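PDB 6LN0: Non-structural protein 3, which probably cleaves the viral polyprotein with a papain-like protease domain and, through its macro domain, probably binds ADP-ribose. Local coordinates for residues T72-F76 with D77-L81; I110-P114 with A115-I119; V161-A164 with L165-I169; N304-V307 with G308-G311; Y401-G404 with K405-N409. All coordinates share one frame; numbering follows the deposited sequence.

All five contacts are local, follow one another along the chain, and neither nest nor cross. Interaction 1 closes the turn after strand 71-74, before strand 83-89, and interaction 2 closes the loop from helix 99-110 into strand 117-120. Both reach the same macro-domain sheet, with centres about 15 Å apart. Interaction 3 ends helix 158-165 and leads into strand 168-173 of the next sheet, joining the macro domain to the protease part. Interaction 4 shapes the loop between helices 293-302 and 313-322, and interaction 5 turns the chain back after edge strand 398-402, their centres about 24 Å apart. Interactions 1 and 5 lie about 97 Å apart, toward the two ends of the elongated molecule.

Interaction 1 of 5, residues T72-F76 with D77-L81; sequences TTDSF and DAKKL
D74 and K79 cross at about a right angle and form a salt bridge. K79 NZ sits between the two carboxylate oxygens, 3.0 Å from D74 OD2 and 3.1 Å from D74 OD1, the latter a weak hydrogen bond. D74 OD1 has a second partner: on its anti lone pair it accepts the backbone N of F76 at 2.8 Å, which makes an Asx turn and helps to fix the rotation of the carboxylate. The lysine chain, bent at chi2, chi3 and chi4, arches over S75, with K79 CB 3.6 Å from S75 OG. The S75 hydroxyl takes the position between its own N and carbonyl carbon (chi1 51°) and bonds to the backbone O of V83. Under the side chains the backbone winds into a 3-10 segment: K79 N donates to F76 O at 3.2 Å, and A78 N makes a weak bond to S75 O. D77 and K80 add a weak salt bridge. The turn follows strand 71-74, an outermost strand of the macro-domain sheet, where T72 and T73 pack on strand 83-89, T73 also touches helix 55-64, and the backbone of D77 bonds to A53 at the end of helix 44-53.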
loop_
_atom_site.group_PDB
_atom_site.type_symbol
_atom_site.label_atom_id
_atom_site.label_comp_id
_atom_site.label_asym_id
_atom_site.label_seq_id
_atom_site.Cartn_x
_atom_site.Cartn_y
_atom_site.Cartn_z
ATOM N N THR A 72 -38.201 -27.183 15.131
ATOM C CA THR A 72 -37.854 -27.935 13.934
ATOM C C THR A 72 -39.001 -28.847 13.547
ATOM O O THR A 72 -39.653 -29.447 14.397
ATOM C CB THR A 72 -36.582 -28.775 14.086
ATOM O OG1 THR A 72 -35.517 -27.938 14.518
ATOM C CG2 THR A 72 -36.210 -29.366 12.736
ATOM N N THR A 73 -39.213 -28.969 12.253
ATOM C CA THR A 73 -40.323 -29.697 11.700
ATOM C C THR A 73 -39.830 -30.481 10.497
ATOM O O THR A 73 -38.888 -30.062 9.814
ATOM C CB THR A 73 -41.419 -28.692 11.333
ATOM O OG1 THR A 73 -42.164 -28.368 12.511
ATOM C CG2 THR A 73 -42.333 -29.221 10.346
ATOM N N ASP A 74 -40.443 -31.639 10.265
ATOM C CA ASP A 74 -40.225 -32.366 9.028
ATOM C C ASP A 74 -40.674 -31.505 7.850
ATOM O O ASP A 74 -41.403 -30.536 8.006
ATOM C CB ASP A 74 -40.992 -33.692 9.078
ATOM C CG ASP A 74 -40.589 -34.654 7.986
ATOM O OD1 ASP A 74 -40.922 -34.400 6.816
ATOM O OD2 ASP A 74 -39.958 -35.685 8.291
ATOM N N SER A 75 -40.225 -31.852 6.649
ATOM C CA SER A 75 -40.586 -31.055 5.479
ATOM C C SER A 75 -41.819 -31.561 4.732
ATOM O O SER A 75 -42.191 -30.959 3.717
ATOM C CB SER A 75 -39.417 -31.000 4.522
ATOM O OG SER A 75 -38.966 -32.313 4.296
ATOM N N PHE A 76 -42.435 -32.661 5.177
ATOM C CA PHE A 76 -43.668 -33.164 4.587
ATOM C C PHE A 76 -43.605 -33.220 3.066
ATOM O O PHE A 76 -42.737 -33.898 2.507
ATOM C CB PHE A 76 -44.852 -32.320 5.048
ATOM C CG PHE A 76 -45.133 -32.432 6.519
ATOM C CD1 PHE A 76 -44.375 -31.734 7.437
ATOM C CD2 PHE A 76 -46.150 -33.255 6.989
ATOM C CE1 PHE A 76 -44.622 -31.839 8.787
ATOM C CE2 PHE A 76 -46.415 -33.359 8.344
ATOM C CZ PHE A 76 -45.640 -32.656 9.250
ATOM N N ASP A 77 -44.516 -32.515 2.384
ATOM C CA ASP A 77 -44.572 -32.605 0.926
ATOM C C ASP A 77 -43.302 -32.081 0.273
ATOM O O ASP A 77 -42.875 -32.619 -0.756
ATOM C CB ASP A 77 -45.787 -31.853 0.389
ATOM C CG ASP A 77 -47.029 -32.742 0.280
ATOM O OD1 ASP A 77 -47.045 -33.608 -0.625
ATOM O OD2 ASP A 77 -47.990 -32.573 1.086
ATOM N N ALA A 78 -42.667 -31.061 0.864
ATOM C CA ALA A 78 -41.477 -30.467 0.266
ATOM C C ALA A 78 -40.271 -31.391 0.279
ATOM O O ALA A 78 -39.249 -31.046 -0.329
ATOM C CB ALA A 78 -41.111 -29.168 0.980
ATOM N N LYS A 79 -40.355 -32.542 0.954
ATOM C CA LYS A 79 -39.248 -33.495 0.916
ATOM C C LYS A 79 -38.905 -33.893 -0.522
ATOM O O LYS A 79 -37.727 -34.084 -0.846
ATOM C CB LYS A 79 -39.589 -34.730 1.769
ATOM C CG LYS A 79 -38.409 -35.690 2.014
ATOM C CD LYS A 79 -38.506 -36.363 3.376
ATOM C CE LYS A 79 -37.656 -35.633 4.431
ATOM N NZ LYS A 79 -38.320 -35.714 5.770
ATOM N N LYS A 80 -39.921 -33.995 -1.405
ATOM C CA LYS A 80 -39.680 -34.306 -2.818
ATOM C C LYS A 80 -38.643 -33.380 -3.432
ATOM O O LYS A 80 -37.920 -33.773 -4.353
ATOM C CB LYS A 80 -40.969 -34.201 -3.668
ATOM C CG LYS A 80 -42.313 -34.576 -3.028
ATOM C CD LYS A 80 -43.489 -33.988 -3.837
ATOM C CE LYS A 80 -44.819 -34.011 -3.062
ATOM N NZ LYS A 80 -45.991 -33.429 -3.824
ATOM N N LEU A 81 -38.568 -32.145 -2.947
ATOM C CA LEU A 81 -37.729 -31.131 -3.561
ATOM C C LEU A 81 -36.299 -31.125 -3.040
ATOM O O LEU A 81 -35.443 -30.483 -3.660
ATOM C CB LEU A 81 -38.364 -29.750 -3.366
ATOM C CG LEU A 81 -39.660 -29.604 -4.179
ATOM C CD1 LEU A 81 -40.783 -28.991 -3.353
ATOM C CD2 LEU A 81 -39.428 -28.816 -5.469
#

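Interaction 2 of 5, residues I110-P114 with A115-I119; sequences ILTEP and AHYVI
Residues I110-P114 and A115-I119 fold back on each other, their end-to-end directions 148° apart, with L111 and P114 each at the centre of an inverse gamma turn. This is the loop that returns from helix 99-110 in a beta-alpha-beta crossover of the macro domain, to the parallel strand 117-120, which is separated from strand 83-89 by strand 29-34. Y117 fills the inside of the bend. Its CG lies anti to the carbonyl carbon (chi1 -69°), which sends the ring across toward the loop backbone. L111 CD2 makes a CH-pi contact over one ring face, 3.9 Å from the centroid of the Y117 ring and displaced toward the rim. At the edge, in the ring plane, sits E113 O, 3.2 Å from Y117 OH, while T112 N gives the same hydroxyl a weak hydrogen bond at 3.4 Å. A115 N adds a weak bond to E113 O. Strands 146-152 and 29-34 flank the tyrosine through I146 and V30. The side chains of I110 and I119 run alongside in opposite senses, and I110 CG2 comes 3.7 Å from I119 CD1 and 3.8 Å from Y117 CD1.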
loop_
_atom_site.group_PDB
_atom_site.type_symbol
_atom_site.label_atom_id
_atom_site.label_comp_id
_atom_site.label_asym_id
_atom_site.label_seq_id
_atom_site.Cartn_x
_atom_site.Cartn_y
_atom_site.Cartn_z
ATOM N N ILE A 110 -30.419 -19.784 14.206
ATOM C CA ILE A 110 -30.628 -20.625 13.036
ATOM C C ILE A 110 -29.402 -21.468 12.728
ATOM O O ILE A 110 -29.504 -22.671 12.470
ATOM C CB ILE A 110 -31.002 -19.732 11.830
ATOM C CG1 ILE A 110 -32.426 -19.200 11.960
ATOM C CG2 ILE A 110 -30.763 -20.461 10.493
ATOM C CD1 ILE A 110 -32.739 -18.104 10.979
ATOM N N LEU A 111 -28.229 -20.833 12.713
ATOM C CA LEU A 111 -27.028 -21.411 12.114
ATOM C C LEU A 111 -26.209 -22.044 13.232
ATOM O O LEU A 111 -25.293 -21.436 13.789
ATOM C CB LEU A 111 -26.248 -20.353 11.352
ATOM C CG LEU A 111 -27.084 -19.682 10.261
ATOM C CD1 LEU A 111 -26.816 -18.190 10.201
ATOM C CD2 LEU A 111 -26.839 -20.345 8.908
ATOM N N THR A 112 -26.566 -23.282 13.569
ATOM C CA THR A 112 -26.021 -23.963 14.728
ATOM C C THR A 112 -25.385 -25.298 14.398
ATOM O O THR A 112 -24.591 -25.797 15.200
ATOM C CB THR A 112 -27.123 -24.191 15.773
ATOM O OG1 THR A 112 -28.098 -25.102 15.243
ATOM C CG2 THR A 112 -27.792 -22.880 16.119
ATOM N N GLU A 113 -25.697 -25.878 13.252
ATOM C CA GLU A 113 -25.302 -27.226 12.883
ATOM C C GLU A 113 -24.725 -27.199 11.480
ATOM O O GLU A 113 -25.019 -26.290 10.702
ATOM C CB GLU A 113 -26.508 -28.176 12.939
ATOM C CG GLU A 113 -27.366 -28.020 14.177
ATOM C CD GLU A 113 -26.706 -28.611 15.410
ATOM O OE1 GLU A 113 -26.700 -27.937 16.475
ATOM O OE2 GLU A 113 -26.191 -29.754 15.306
ATOM N N PRO A 114 -23.892 -28.150 11.131
ATOM C CA PRO A 114 -23.286 -28.100 9.794
ATOM C C PRO A 114 -24.194 -28.720 8.740
ATOM O O PRO A 114 -24.135 -29.917 8.441
ATOM C CB PRO A 114 -21.967 -28.856 9.985
ATOM C CG PRO A 114 -22.256 -29.795 11.105
ATOM C CD PRO A 114 -23.300 -29.196 11.983
ATOM N N ALA A 115 -25.059 -27.866 8.193
ATOM C CA ALA A 115 -26.071 -28.232 7.215
ATOM C C ALA A 115 -26.134 -27.137 6.163
ATOM O O ALA A 115 -25.553 -26.058 6.326
ATOM C CB ALA A 115 -27.451 -28.414 7.862
ATOM N N HIS A 116 -26.868 -27.414 5.085
ATOM C CA HIS A 116 -27.113 -26.426 4.042
ATOM C C HIS A 116 -28.390 -25.663 4.370
ATOM O O HIS A 116 -29.488 -26.221 4.320
ATOM C CB HIS A 116 -27.230 -27.064 2.664
ATOM C CG HIS A 116 -27.782 -26.123 1.639
ATOM N ND1 HIS A 116 -28.919 -26.393 0.906
ATOM C CD2 HIS A 116 -27.376 -24.884 1.263
ATOM C CE1 HIS A 116 -29.172 -25.376 0.102
ATOM N NE2 HIS A 116 -28.252 -24.447 0.298
ATOM N N TYR A 117 -28.251 -24.383 4.663
ATOM C CA TYR A 117 -29.365 -23.542 5.060
ATOM C C TYR A 117 -29.877 -22.740 3.873
ATOM O O TYR A 117 -29.095 -22.256 3.048
ATOM C CB TYR A 117 -28.938 -22.594 6.173
ATOM C CG TYR A 117 -28.668 -23.284 7.484
ATOM C CD1 TYR A 117 -29.695 -23.501 8.397
ATOM C CD2 TYR A 117 -27.392 -23.704 7.822
ATOM C CE1 TYR A 117 -29.464 -24.129 9.609
ATOM C CE2 TYR A 117 -27.153 -24.337 9.033
ATOM C CZ TYR A 117 -28.189 -24.544 9.921
ATOM O OH TYR A 117 -27.961 -25.160 11.129
ATOM N N VAL A 118 -31.195 -22.597 3.797
ATOM C CA VAL A 118 -31.837 -21.731 2.823
ATOM C C VAL A 118 -32.634 -20.724 3.622
ATOM O O VAL A 118 -33.520 -21.104 4.396
ATOM C CB VAL A 118 -32.725 -22.516 1.850
ATOM C CG1 VAL A 118 -33.388 -21.597 0.885
ATOM C CG2 VAL A 118 -31.892 -23.541 1.109
ATOM N N ILE A 119 -32.289 -19.450 3.489
ATOM C CA ILE A 119 -32.858 -18.467 4.400
ATOM C C ILE A 119 -33.460 -17.305 3.616
ATOM O O ILE A 119 -32.733 -16.553 2.948
ATOM C CB ILE A 119 -31.807 -17.970 5.408
ATOM C CG1 ILE A 119 -30.996 -19.139 5.965
ATOM C CG2 ILE A 119 -32.460 -17.234 6.552
ATOM C CD1 ILE A 119 -30.270 -18.821 7.256
#

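Interaction 3 of 5, residues V161-A164 with L165-I169; sequences VWDA and LNRTI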
loop_
_atom_site.group_PDB
_atom_site.type_symbol
_atom_site.label_atom_id
_atom_site.label_comp_id
_atom_site.label_asym_id
_atom_site.label_seq_id
_atom_site.Cartn_x
_atom_site.Cartn_y
_atom_site.Cartn_z
ATOM N N VAL A 161 -26.756 -4.442 -1.666
ATOM C CA VAL A 161 -26.631 -4.291 -0.217
ATOM C C VAL A 161 -25.726 -5.380 0.341
ATOM O O VAL A 161 -24.931 -5.144 1.262
ATOM C CB VAL A 161 -28.023 -4.303 0.442
ATOM C CG1 VAL A 161 -27.915 -4.223 1.946
ATOM C CG2 VAL A 161 -28.860 -3.161 -0.095
ATOM N N TRP A 162 -25.797 -6.578 -0.246
ATOM C CA TRP A 162 -24.919 -7.664 0.172
ATOM C C TRP A 162 -23.482 -7.385 -0.246
ATOM O O TRP A 162 -22.565 -7.455 0.574
ATOM C CB TRP A 162 -25.409 -8.996 -0.414
ATOM C CG TRP A 162 -24.569 -10.197 -0.067
ATOM C CD1 TRP A 162 -23.966 -11.054 -0.943
ATOM C CD2 TRP A 162 -24.256 -10.681 1.246
ATOM N NE1 TRP A 162 -23.280 -12.033 -0.256
ATOM C CE2 TRP A 162 -23.448 -11.826 1.089
ATOM C CE3 TRP A 162 -24.566 -10.247 2.538
ATOM C CZ2 TRP A 162 -22.946 -12.541 2.178
ATOM C CZ3 TRP A 162 -24.077 -10.962 3.620
ATOM C CH2 TRP A 162 -23.275 -12.095 3.435
ATOM N N ASP A 163 -23.278 -7.063 -1.520
ATOM C CA ASP A 163 -21.935 -6.825 -2.035
ATOM C C ASP A 163 -21.226 -5.698 -1.282
ATOM O O ASP A 163 -20.027 -5.791 -1.000
ATOM C CB ASP A 163 -22.017 -6.515 -3.527
ATOM C CG ASP A 163 -20.701 -6.722 -4.233
ATOM O OD1 ASP A 163 -19.764 -7.257 -3.599
ATOM O OD2 ASP A 163 -20.602 -6.348 -5.423
ATOM N N ALA A 164 -21.953 -4.630 -0.933
ATOM C CA ALA A 164 -21.343 -3.520 -0.203
ATOM C C ALA A 164 -20.908 -3.943 1.195
ATOM O O ALA A 164 -19.799 -3.613 1.633
ATOM C CB ALA A 164 -22.319 -2.346 -0.125
ATOM N N LEU A 165 -21.762 -4.681 1.904
ATOM C CA LEU A 165 -21.471 -5.106 3.267
ATOM C C LEU A 165 -20.258 -6.023 3.360
ATOM O O LEU A 165 -19.734 -6.212 4.462
ATOM C CB LEU A 165 -22.694 -5.800 3.864
ATOM C CG LEU A 165 -23.688 -4.850 4.528
ATOM C CD1 LEU A 165 -25.008 -5.559 4.782
ATOM C CD2 LEU A 165 -23.112 -4.306 5.817
ATOM N N ASN A 166 -19.803 -6.597 2.248
ATOM C CA ASN A 166 -18.605 -7.428 2.231
ATOM C C ASN A 166 -17.451 -6.750 1.499
ATOM O O ASN A 166 -16.540 -7.427 1.008
ATOM C CB ASN A 166 -18.919 -8.789 1.614
ATOM C CG ASN A 166 -20.176 -9.401 2.203
ATOM O OD1 ASN A 166 -21.163 -9.623 1.502
ATOM N ND2 ASN A 166 -20.159 -9.636 3.515
ATOM N N ARG A 167 -17.476 -5.423 1.424
ATOM C CA ARG A 167 -16.399 -4.658 0.833
ATOM C C ARG A 167 -16.015 -3.527 1.770
ATOM O O ARG A 167 -16.862 -2.966 2.473
ATOM C CB ARG A 167 -16.802 -4.121 -0.536
ATOM C CG ARG A 167 -16.985 -5.236 -1.550
ATOM C CD ARG A 167 -17.598 -4.729 -2.828
ATOM N NE ARG A 167 -16.584 -4.619 -3.867
ATOM C CZ ARG A 167 -16.606 -5.296 -5.011
ATOM N NH1 ARG A 167 -17.604 -6.139 -5.275
ATOM N NH2 ARG A 167 -15.628 -5.127 -5.893
ATOM N N THR A 168 -14.723 -3.225 1.792
ATOM C CA THR A 168 -14.168 -2.163 2.615
ATOM C C THR A 168 -13.672 -1.040 1.708
ATOM O O THR A 168 -13.104 -1.290 0.638
ATOM C CB THR A 168 -13.036 -2.695 3.507
ATOM O OG1 THR A 168 -12.239 -3.633 2.771
ATOM C CG2 THR A 168 -13.608 -3.409 4.737
ATOM N N ILE A 169 -13.914 0.190 2.131
ATOM C CA ILE A 169 -13.603 1.373 1.334
ATOM C C ILE A 169 -12.146 1.776 1.560
ATOM O O ILE A 169 -11.732 2.037 2.692
ATOM C CB ILE A 169 -14.561 2.514 1.689
ATOM C CG1 ILE A 169 -15.994 1.972 1.690
ATOM C CG2 ILE A 169 -14.432 3.643 0.698
ATOM C CD1 ILE A 169 -16.460 1.554 0.315
#
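The C-terminal end of helix 158-165, where D163 and R167 pair one turn apart, is the point at which the chain leaves the macro domain and enters strand 168-173 of the following sheet. L165 N still makes a helical bond to V161 O at 3.3 Å. The helix then runs out: N166 N has just weak bonds to W162 O and D163 O, and R167 N reaches back to A164 O at 3.0 Å. With CG anti to the carbonyl carbon (chi1 -67°), R167 CG comes 3.1 Å from D163 O, and the bend at chi3 (104°) turns the guanidinium to the carboxylate. R167 NH1 lies 3.0 Å from both D163 OD1 and D163 OD2; the hydrogen bond is to OD1, on its syn side and almost in the guanidinium plane, with the two flat groups turned 68° apart. Further back, the amide of N166 stands steeply over a face of the W162 indole, which packs on V14, L16 and L135. R167 NE also bonds A183 O of the adjoining strand 180-184, so one guanidinium joins helix and sheet. Its positive charge beside the carbonyl-rich helix end is probably favourable, and D163 would further stabilise it at this surface junction.

Interaction 4 of 5, residues N304-V307 with G308-G311; sequences NRRV and GEMG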
loop_
_atom_site.group_PDB
_atom_site.type_symbol
_atom_site.label_atom_id
_atom_site.label_comp_id
_atom_site.label_asym_id
_atom_site.label_seq_id
_atom_site.Cartn_x
_atom_site.Cartn_y
_atom_site.Cartn_z
ATOM N N ASN A 304 17.884 8.856 2.172
ATOM C CA ASN A 304 17.112 8.540 3.372
ATOM C C ASN A 304 17.049 9.739 4.319
ATOM O O ASN A 304 17.315 9.639 5.514
ATOM C CB ASN A 304 17.672 7.305 4.078
ATOM C CG ASN A 304 17.608 6.078 3.212
ATOM O OD1 ASN A 304 16.531 5.641 2.842
ATOM N ND2 ASN A 304 18.755 5.520 2.875
ATOM N N ARG A 305 16.681 10.882 3.771
ATOM C CA ARG A 305 16.469 12.079 4.560
ATOM C C ARG A 305 15.038 12.542 4.379
ATOM O O ARG A 305 14.366 12.174 3.415
ATOM C CB ARG A 305 17.418 13.211 4.141
ATOM C CG ARG A 305 18.857 12.808 4.123
ATOM C CD ARG A 305 19.340 12.525 5.524
ATOM N NE ARG A 305 20.769 12.260 5.502
ATOM C CZ ARG A 305 21.480 11.931 6.572
ATOM N NH1 ARG A 305 20.875 11.823 7.752
ATOM N NH2 ARG A 305 22.790 11.713 6.460
ATOM N N ARG A 306 14.590 13.384 5.297
ATOM C CA ARG A 306 13.333 14.087 5.135
ATOM C C ARG A 306 13.602 15.583 5.080
ATOM O O ARG A 306 14.520 16.093 5.723
ATOM C CB ARG A 306 12.363 13.755 6.265
ATOM C CG ARG A 306 12.244 12.258 6.552
ATOM C CD ARG A 306 11.856 11.462 5.296
ATOM N NE ARG A 306 10.588 11.909 4.709
ATOM C CZ ARG A 306 9.384 11.448 5.053
ATOM N NH1 ARG A 306 9.265 10.514 5.990
ATOM N NH2 ARG A 306 8.297 11.922 4.454
ATOM N N VAL A 307 12.795 16.282 4.287
ATOM C CA VAL A 307 12.919 17.728 4.179
ATOM C C VAL A 307 12.799 18.365 5.555
ATOM O O VAL A 307 11.890 18.047 6.333
ATOM C CB VAL A 307 11.859 18.258 3.210
ATOM C CG1 VAL A 307 12.303 18.006 1.792
ATOM C CG2 VAL A 307 10.545 17.554 3.458
ATOM N N GLY A 308 13.723 19.273 5.861
ATOM C CA GLY A 308 13.838 19.837 7.189
ATOM C C GLY A 308 15.032 19.250 7.912
ATOM O O GLY A 308 15.746 19.940 8.645
ATOM N N GLU A 309 15.257 17.960 7.686
ATOM C CA GLU A 309 16.420 17.261 8.208
ATOM C C GLU A 309 17.650 17.661 7.413
ATOM O O GLU A 309 17.562 18.046 6.238
ATOM C CB GLU A 309 16.182 15.757 8.110
ATOM C CG GLU A 309 17.121 14.811 8.790
ATOM C CD GLU A 309 16.642 13.378 8.551
ATOM O OE1 GLU A 309 15.580 13.223 7.883
ATOM O OE2 GLU A 309 17.314 12.419 9.012
ATOM N N MET A 310 18.802 17.589 8.070
ATOM C CA MET A 310 20.066 17.977 7.467
ATOM C C MET A 310 20.873 16.713 7.230
ATOM O O MET A 310 20.934 15.838 8.102
ATOM C CB MET A 310 20.829 18.970 8.354
ATOM C CG MET A 310 22.117 19.524 7.709
ATOM S SD MET A 310 23.569 18.916 8.552
ATOM C CE MET A 310 24.878 19.457 7.472
ATOM N N GLY A 311 21.448 16.606 6.032
ATOM C CA GLY A 311 22.184 15.416 5.630
ATOM C C GLY A 311 23.633 15.652 5.229
ATOM O O GLY A 311 24.189 16.734 5.451
#
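E309 has CG anti to its N (chi1 -170°) and an extended chain beyond, which carries its carboxylate back across the loop to R305 and R306. R305 is instead bent at chi2 (-67°), bringing its guanidinium round beside the same glutamate. E309 OE1 accepts the backbone N of R306 at 2.8 Å, from above the carboxylate plane, and lies 3.6 Å from R306 CB. The other oxygen, E309 OE2, stands at the edge of the R305 guanidinium, 3.8 Å from NH1: a long salt bridge, the two planes 85° apart. This side-chain grip spans a type II beta turn from R306 to E309, closed by E309 N bonding to R306 O at 2.8 Å, in the loop between helices 293-302 and 313-322. R306 thus uses both its N and its O on one residue. V307 and G308 occupy the corners, and G308 takes the positive phi of the third turn position, where a beta carbon would collide with V307 O. Beyond the turn the chain passes over a face of the R305 guanidinium: G311 CA lies 3.3 Å above its plane, near the rim, and 3.5 Å from R305 NE, a close approach that suits a residue without a side chain. R305 NH2 has its stronger partner in Q315 OE1 of helix 313-322. V307 packs on Y300 of helix 293-302, which R305 also touches, and on T237 and W242.

Interaction 5 of 5, residues Y401-G404 with K405-N409; sequences YTNG and KKTVN
The T402 side chain runs alongside that of V408 in the same direction, and its OG1 comes 3.3 Å from V408 CG2. With OG1 anti to the backbone N (chi1 167°), the hydroxyl faces into the bend, 2.6 Å from K406 O and 2.7 Å from N403 O; which of the two oxygens takes its proton is not settled. A second hydroxyl sits close to the same two carbonyls: T407 OG1 is 2.7 Å from N403 O and accepts a hydrogen bond from K405 N at 3.3 Å. Two threonine hydroxyls therefore attend a pair of inward-turned carbonyl oxygens, which would offset the repulsion between these acceptors. T407 reaches its place with OG1 held between its own N and carbonyl carbon (chi1 56°). N403 steadies the first corner through its side chain, whose OD1 receives G404 N on an in-plane lone pair. Backbone bonds frame the rest: N409 N donates to Y401 O at 3.2 Å, and N403 N donates to T407 O at 3.0 Å. T402 and V408 between them form a non-hydrogen-bonded antiparallel pair, their CA atoms 4.3 Å apart, and T402 CA adds a CA-H...O contact to T407 O. Y401 and N409 rest on N267 of helix 260-270, probably the counterpart of the helix that begins at the catalytic cysteine in papain-like proteases. Bridged at one pair, with the chain reversing between N403 and T407, this is a tight, hairpin-like reversal at the end of edge strand 398-402.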
loop_
_atom_site.group_PDB
_atom_site.type_symbol
_atom_site.label_atom_id
_atom_site.label_comp_id
_atom_site.label_asym_id
_atom_site.label_seq_id
_atom_site.Cartn_x
_atom_site.Cartn_y
_atom_site.Cartn_z
ATOM N N TYR A 401 29.146 24.921 -1.651
ATOM C CA TYR A 401 30.079 24.758 -2.752
ATOM C C TYR A 401 31.007 25.963 -2.834
ATOM O O TYR A 401 30.596 27.107 -2.617
ATOM C CB TYR A 401 29.326 24.597 -4.067
ATOM C CG TYR A 401 30.227 24.680 -5.268
ATOM C CD1 TYR A 401 31.319 23.829 -5.399
ATOM C CD2 TYR A 401 29.993 25.604 -6.274
ATOM C CE1 TYR A 401 32.152 23.902 -6.498
ATOM C CE2 TYR A 401 30.818 25.683 -7.379
ATOM C CZ TYR A 401 31.899 24.829 -7.487
ATOM O OH TYR A 401 32.727 24.904 -8.585
ATOM N N THR A 402 32.266 25.701 -3.142
ATOM C CA THR A 402 33.219 26.758 -3.417
ATOM C C THR A 402 34.092 26.311 -4.574
ATOM O O THR A 402 34.670 25.223 -4.533
ATOM C CB THR A 402 34.070 27.085 -2.179
ATOM O OG1 THR A 402 35.178 27.904 -2.563
ATOM C CG2 THR A 402 34.592 25.819 -1.514
ATOM N N ASN A 403 34.138 27.119 -5.626
ATOM C CA ASN A 403 35.192 26.968 -6.608
ATOM C C ASN A 403 36.518 27.336 -5.949
ATOM O O ASN A 403 36.559 27.959 -4.893
ATOM C CB ASN A 403 34.906 27.838 -7.834
ATOM C CG ASN A 403 35.404 27.224 -9.118
ATOM O OD1 ASN A 403 36.589 26.893 -9.247
ATOM N ND2 ASN A 403 34.493 27.059 -10.085
ATOM N N GLY A 404 37.613 26.938 -6.569
ATOM C CA GLY A 404 38.886 26.934 -5.851
ATOM C C GLY A 404 39.318 28.273 -5.256
ATOM O O GLY A 404 40.134 28.311 -4.329
ATOM N N LYS A 405 38.803 29.385 -5.779
ATOM C CA LYS A 405 39.444 30.690 -5.647
ATOM C C LYS A 405 38.566 31.650 -4.858
ATOM O O LYS A 405 38.084 32.624 -5.424
ATOM C CB LYS A 405 39.759 31.256 -7.082
ATOM C CG LYS A 405 40.416 30.310 -8.120
ATOM C CD LYS A 405 41.374 29.245 -7.574
ATOM C CE LYS A 405 42.522 29.831 -6.767
ATOM N NZ LYS A 405 43.549 30.501 -7.590
ATOM N N LYS A 406 38.463 31.448 -3.542
ATOM C CA LYS A 406 37.310 31.956 -2.804
ATOM C C LYS A 406 36.061 31.472 -3.554
ATOM O O LYS A 406 35.736 30.288 -3.443
ATOM C CB LYS A 406 37.365 33.483 -2.635
ATOM C CG LYS A 406 38.589 33.979 -1.803
ATOM C CD LYS A 406 39.298 35.175 -2.439
ATOM C CE LYS A 406 40.265 34.714 -3.521
ATOM N NZ LYS A 406 40.566 35.807 -4.485
ATOM N N THR A 407 35.370 32.326 -4.328
ATOM C CA THR A 407 34.271 31.928 -5.245
ATOM C C THR A 407 33.246 31.003 -4.581
ATOM O O THR A 407 33.023 29.874 -5.006
ATOM C CB THR A 407 34.812 31.260 -6.530
ATOM O OG1 THR A 407 35.653 30.126 -6.192
ATOM C CG2 THR A 407 35.610 32.256 -7.392
ATOM N N VAL A 408 32.531 31.550 -3.604
ATOM C CA VAL A 408 31.782 30.745 -2.645
ATOM C C VAL A 408 30.289 31.072 -2.713
ATOM O O VAL A 408 29.895 32.212 -2.978
ATOM C CB VAL A 408 32.336 30.974 -1.218
ATOM C CG1 VAL A 408 31.490 30.324 -0.187
ATOM C CG2 VAL A 408 33.761 30.501 -1.098
ATOM N N ASN A 409 29.449 30.055 -2.456
ATOM C CA ASN A 409 27.992 30.205 -2.315
ATOM C C ASN A 409 27.513 30.242 -0.859
ATOM O O ASN A 409 26.299 30.343 -0.610
ATOM C CB ASN A 409 27.289 29.075 -3.064
ATOM C CG ASN A 409 27.501 29.161 -4.550
ATOM O OD1 ASN A 409 28.570 29.555 -5.015
ATOM N ND2 ASN A 409 26.468 28.834 -5.309
#